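Local atomic coordinates of kallikrein-10 (Homo sapiens, PDB entry 5LPE), a protein that is a secreted, zymogen-like serine protease of the kallikrein family that is inhibited by zinc and has a tumour-suppressor role in breast and prostate cancer. Residues S14-Q18 with P109-L114; L116-C120 with Q219-M224. All blocks are in the same frame, centred on the assembly; numbering follows the deposited sequence.

Overall arrangement
Both contacts are made by the long connection that leads from strand 97-101, in the first beta-barrel of this trypsin-like fold, to strand 126-131, in the second. Their centres lie about 19 Å apart, and they follow one another along the chain, interaction 1 closing before interaction 2 opens. In interaction 1 the residues 109-114 pack on the turn that leads into the first barrel's opening strand, 18-23. In interaction 2 the adjoining residues 116-120 are joined, partly through a disulfide, to the link between strand 215-219 of the second barrel and helix 224-230. The connection is thus fastened first near the start of the chain and then near its end.

Interaction 1 of 2, residues S14-Q18 with P109-L114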
# COMPACT_ATOMS: atom_id res chain seq x y z
N SER A 14 -12.51 2.62 -10.40
CA SER A 14 -11.98 2.96 -9.10
C SER A 14 -10.54 2.45 -9.00
O SER A 14 -10.07 1.68 -9.84
CB SER A 14 -12.84 2.37 -7.99
OG SER A 14 -13.06 0.99 -8.19
N GLN A 15 -9.83 2.95 -8.01
CA GLN A 15 -8.41 2.64 -7.82
C GLN A 15 -7.54 2.94 -9.04
O GLN A 15 -6.77 2.08 -9.49
CB GLN A 15 -8.24 1.20 -7.38
CG GLN A 15 -8.72 0.94 -5.96
CD GLN A 15 -10.19 0.63 -5.90
OE1 GLN A 15 -10.65 -0.30 -6.54
NE2 GLN A 15 -10.94 1.40 -5.14
N PRO A 16 -7.60 4.17 -9.59
CA PRO A 16 -6.67 4.53 -10.67
C PRO A 16 -5.23 4.64 -10.23
O PRO A 16 -4.33 4.69 -11.08
CB PRO A 16 -7.20 5.90 -11.13
CG PRO A 16 -7.80 6.48 -9.90
CD PRO A 16 -8.43 5.32 -9.18
N TRP A 17 -4.98 4.72 -8.93
CA TRP A 17 -3.65 4.79 -8.34
C TRP A 17 -3.04 3.42 -8.07
O TRP A 17 -1.89 3.35 -7.63
CB TRP A 17 -3.74 5.55 -7.03
CG TRP A 17 -4.90 5.04 -6.20
CD1 TRP A 17 -4.93 3.89 -5.47
CD2 TRP A 17 -6.20 5.64 -6.07
NE1 TRP A 17 -6.16 3.75 -4.87
CE2 TRP A 17 -6.95 4.81 -5.22
CE3 TRP A 17 -6.78 6.80 -6.56
CZ2 TRP A 17 -8.26 5.10 -4.87
CZ3 TRP A 17 -8.07 7.08 -6.21
CH2 TRP A 17 -8.80 6.24 -5.38
N GLN A 18 -3.79 2.34 -8.26
CA GLN A 18 -3.27 0.99 -8.04
C GLN A 18 -2.10 0.69 -8.97
O GLN A 18 -2.17 0.96 -10.17
CB GLN A 18 -4.37 -0.04 -8.24
CG GLN A 18 -4.11 -1.37 -7.56
CD GLN A 18 -4.21 -1.29 -6.05
OE1 GLN A 18 -4.50 -0.23 -5.49
NE2 GLN A 18 -3.98 -2.43 -5.37
N PRO A 109 -8.22 9.64 -16.77
CA PRO A 109 -9.33 9.23 -15.93
C PRO A 109 -8.95 7.90 -15.30
O PRO A 109 -9.22 7.58 -14.18
CB PRO A 109 -10.43 8.94 -16.94
CG PRO A 109 -9.84 9.02 -18.28
CD PRO A 109 -8.39 9.21 -18.15
N ARG A 110 -8.31 7.13 -16.15
CA ARG A 110 -7.78 5.81 -15.94
C ARG A 110 -6.63 5.62 -14.96
O ARG A 110 -6.53 4.60 -14.32
CB ARG A 110 -7.32 5.37 -17.30
CG ARG A 110 -6.19 6.24 -17.76
CD ARG A 110 -6.01 5.95 -19.20
NE ARG A 110 -7.20 6.42 -19.88
CZ ARG A 110 -7.58 6.02 -21.09
NH1 ARG A 110 -8.66 6.53 -21.65
NH2 ARG A 110 -6.87 5.11 -21.73
N VAL A 111 -5.73 6.57 -14.91
CA VAL A 111 -4.60 6.54 -14.02
C VAL A 111 -4.40 7.89 -13.38
O VAL A 111 -4.14 8.80 -14.04
CB VAL A 111 -3.33 6.24 -14.84
CG1 VAL A 111 -2.09 6.32 -14.01
CG2 VAL A 111 -3.41 4.88 -15.45
N ARG A 112 -4.50 8.01 -12.08
CA ARG A 112 -4.26 9.25 -11.35
C ARG A 112 -3.46 8.95 -10.10
O ARG A 112 -3.51 7.86 -9.54
CB ARG A 112 -5.55 9.95 -10.92
CG ARG A 112 -6.49 10.43 -11.99
CD ARG A 112 -7.93 9.96 -11.74
NE ARG A 112 -8.37 10.13 -10.35
CZ ARG A 112 -9.58 9.80 -9.90
NH1 ARG A 112 -10.49 9.28 -10.72
NH2 ARG A 112 -9.88 9.98 -8.62
N ALA A 113 -2.78 9.97 -9.60
CA ALA A 113 -2.22 9.82 -8.27
C ALA A 113 -3.34 9.76 -7.22
O ALA A 113 -4.46 10.22 -7.44
CB ALA A 113 -1.23 10.95 -7.96
N LEU A 114 -3.00 9.17 -6.06
CA LEU A 114 -3.83 9.15 -4.86
C LEU A 114 -3.41 10.28 -3.93
O LEU A 114 -2.24 10.38 -3.56
CB LEU A 114 -3.72 7.79 -4.15
CG LEU A 114 -4.87 7.10 -3.41
CD1 LEU A 114 -4.28 6.16 -2.36
CD2 LEU A 114 -5.96 8.02 -2.85
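The type I beta turn from Gln-15 to Gln-18, leading into the first barrel of the trypsin-like fold, presents Pro-16 and Trp-17 to the linker between the barrels, where Arg-112 and Leu-114 receive them. Proline suits the turn's second position because its phi is fixed near the value required, and the turn is closed by Gln-18 N bonding to Gln-15 O at 3.2 Å. Leu-114 lays its branch point over one face of the indole as a CH-pi contact, CG standing 3.4 Å from the centroid of the five-membered ring of Trp-17 and 16° off the ring normal. The opposite face is backed by Pro-16 CD and Gln-15 CA near the rim, which sandwiches the ring between turn and linker and limits its rotation. Trp-17 CG sits between its backbone N and carbonyl carbon (chi1 47°), which folds the indole back over the turn. Bends at chi2 and chi3 bring the guanidinium of Arg-112 face-on to Pro-16 CG, which is 3.7 Å from Arg-112 NE. Arg-112 NH2 lies near the indole plane at its edge, by CZ3, guanidinium and indole planes being 79° apart. The backbones are joined by a weak hydrogen bond, Arg-112 N to Pro-16 O at 3.5 Å. With an alanine in place of Trp-17, Leu-114 would probably lose the apolar face it rests on and a gap would open between turn and linker. Trp-17 and Leu-114 both bond through their backbones to Leu-33, and both side chains touch Val-32 of strand 26-35 and Val-192 of strand 190-193, where the two barrels meet.

Interaction 2 of 2, residues L116-C120 with Q219-M224; sequences LPYRC and QICKYM
Where Cys-221 is bonded to Cys-120, the ring of nearby Tyr-223 has Gln-219 O in plane at its edge, meets His-76 edge-to-face and hydrogen-bonds His-94 through its hydroxyl. The Cys-120 to Cys-221 disulfide is one found in many proteases of the trypsin-like fold, kallikreins among them; the two SG atoms are 2.0 Å apart, with a torsion of 99° about the S-S bond. It ties the linker to the short 3-10 segment 220-222 ahead of the C-terminal helix. Cys-221 places SG between its backbone N and carbonyl carbon (chi1 69°), directing the sulfur at Cys-120. Beside the bridge, Pro-117 lies against the 3-10 backbone, CG 3.6 Å from Cys-221 N, while its CD meets Ile-220 CG2 at 3.9 Å. A proline suits this place, since its compact ring packs on the backbone and it has no amide hydrogen needing a partner. Ile-220 also touches Leu-96, and its side chain is about 8 Å from that of Asp-95, probably the charge-relay aspartate. Lys-222 NZ, as an ammonium, forms a salt bridge with a bound sulfate that probably came from the crystallisation medium. Unbranched and flexible, Met-224 can follow the linker's surface: its SD lies 4.0 Å from Pro-117 CD, and twists about its CB-CG and CG-SD bonds carry the terminal CE to within 3.5 Å of Leu-116 CB.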
# COMPACT_ATOMS: atom_id res chain seq x y z
N LEU A 116 -2.33 12.23 -0.97
CA LEU A 116 -1.65 11.89 0.27
C LEU A 116 -2.43 12.36 1.50
O LEU A 116 -3.25 13.28 1.41
CB LEU A 116 -0.26 12.51 0.24
CG LEU A 116 0.70 11.89 -0.76
CD1 LEU A 116 1.85 12.84 -1.06
CD2 LEU A 116 1.17 10.53 -0.25
N PRO A 117 -2.22 11.74 2.66
CA PRO A 117 -2.98 12.15 3.86
C PRO A 117 -2.58 13.56 4.28
O PRO A 117 -1.39 13.88 4.35
CB PRO A 117 -2.57 11.12 4.92
CG PRO A 117 -1.24 10.70 4.53
CD PRO A 117 -1.23 10.70 2.99
N TYR A 118 -3.58 14.39 4.53
CA TYR A 118 -3.43 15.70 5.16
C TYR A 118 -3.74 15.64 6.66
O TYR A 118 -3.76 16.68 7.32
CB TYR A 118 -4.31 16.73 4.45
CG TYR A 118 -5.77 16.38 4.39
CD1 TYR A 118 -6.27 15.57 3.39
CD2 TYR A 118 -6.65 16.87 5.34
CE1 TYR A 118 -7.60 15.26 3.33
CE2 TYR A 118 -7.99 16.56 5.29
CZ TYR A 118 -8.46 15.76 4.29
OH TYR A 118 -9.80 15.46 4.26
N ARG A 119 -3.92 14.44 7.20
CA ARG A 119 -4.57 14.18 8.47
C ARG A 119 -4.41 12.68 8.75
O ARG A 119 -4.25 11.89 7.82
CB ARG A 119 -6.06 14.56 8.35
CG ARG A 119 -6.91 14.71 9.59
CD ARG A 119 -8.40 14.85 9.15
NE ARG A 119 -8.88 13.66 8.43
CZ ARG A 119 -9.13 12.49 9.01
NH1 ARG A 119 -8.94 12.34 10.32
NH2 ARG A 119 -9.57 11.45 8.29
N CYS A 120 -4.48 12.31 10.03
CA CYS A 120 -4.35 10.91 10.42
C CYS A 120 -5.73 10.31 10.64
O CYS A 120 -6.62 10.96 11.21
CB CYS A 120 -3.52 10.74 11.69
SG CYS A 120 -1.76 11.15 11.58
N GLN A 219 1.79 3.86 8.90
CA GLN A 219 0.89 5.00 9.01
C GLN A 219 1.50 6.15 8.22
O GLN A 219 2.52 6.72 8.62
CB GLN A 219 0.71 5.36 10.48
CG GLN A 219 -0.37 6.34 10.79
CD GLN A 219 -0.48 6.56 12.27
OE1 GLN A 219 0.45 6.27 13.02
NE2 GLN A 219 -1.62 7.08 12.71
N ILE A 220 0.85 6.53 7.11
CA ILE A 220 1.49 7.38 6.11
C ILE A 220 1.47 8.86 6.51
O ILE A 220 2.32 9.63 6.07
CB ILE A 220 0.83 7.12 4.73
CG1 ILE A 220 0.94 5.64 4.34
CG2 ILE A 220 1.48 7.92 3.62
CD1 ILE A 220 2.37 5.09 4.21
N CYS A 221 0.50 9.27 7.34
CA CYS A 221 0.40 10.64 7.87
C CYS A 221 1.53 10.99 8.82
O CYS A 221 1.60 12.15 9.25
CB CYS A 221 -0.91 10.84 8.62
SG CYS A 221 -0.99 9.88 10.17
N LYS A 222 2.36 10.02 9.21
CA LYS A 222 3.57 10.28 9.99
C LYS A 222 4.81 10.45 9.13
O LYS A 222 5.86 10.80 9.66
CB LYS A 222 3.83 9.14 10.98
CG LYS A 222 2.60 8.68 11.77
CD LYS A 222 1.99 9.82 12.55
CE LYS A 222 1.33 9.33 13.81
NZ LYS A 222 0.77 10.50 14.53
N TYR A 223 4.73 10.11 7.84
CA TYR A 223 5.87 10.14 6.94
C TYR A 223 5.85 11.29 5.93
O TYR A 223 6.69 11.34 5.03
CB TYR A 223 6.00 8.78 6.25
CG TYR A 223 6.42 7.72 7.26
CD1 TYR A 223 5.49 7.06 8.04
CD2 TYR A 223 7.77 7.43 7.48
CE1 TYR A 223 5.86 6.13 8.98
CE2 TYR A 223 8.16 6.48 8.43
CZ TYR A 223 7.20 5.83 9.17
OH TYR A 223 7.53 4.90 10.12
N MET A 224 4.89 12.22 6.04
CA MET A 224 4.71 13.22 4.99
C MET A 224 5.94 14.09 4.78
O MET A 224 6.24 14.49 3.65
CB MET A 224 3.49 14.09 5.30
CG MET A 224 2.20 13.32 5.17
SD MET A 224 2.28 12.41 3.64
CE MET A 224 2.14 13.76 2.46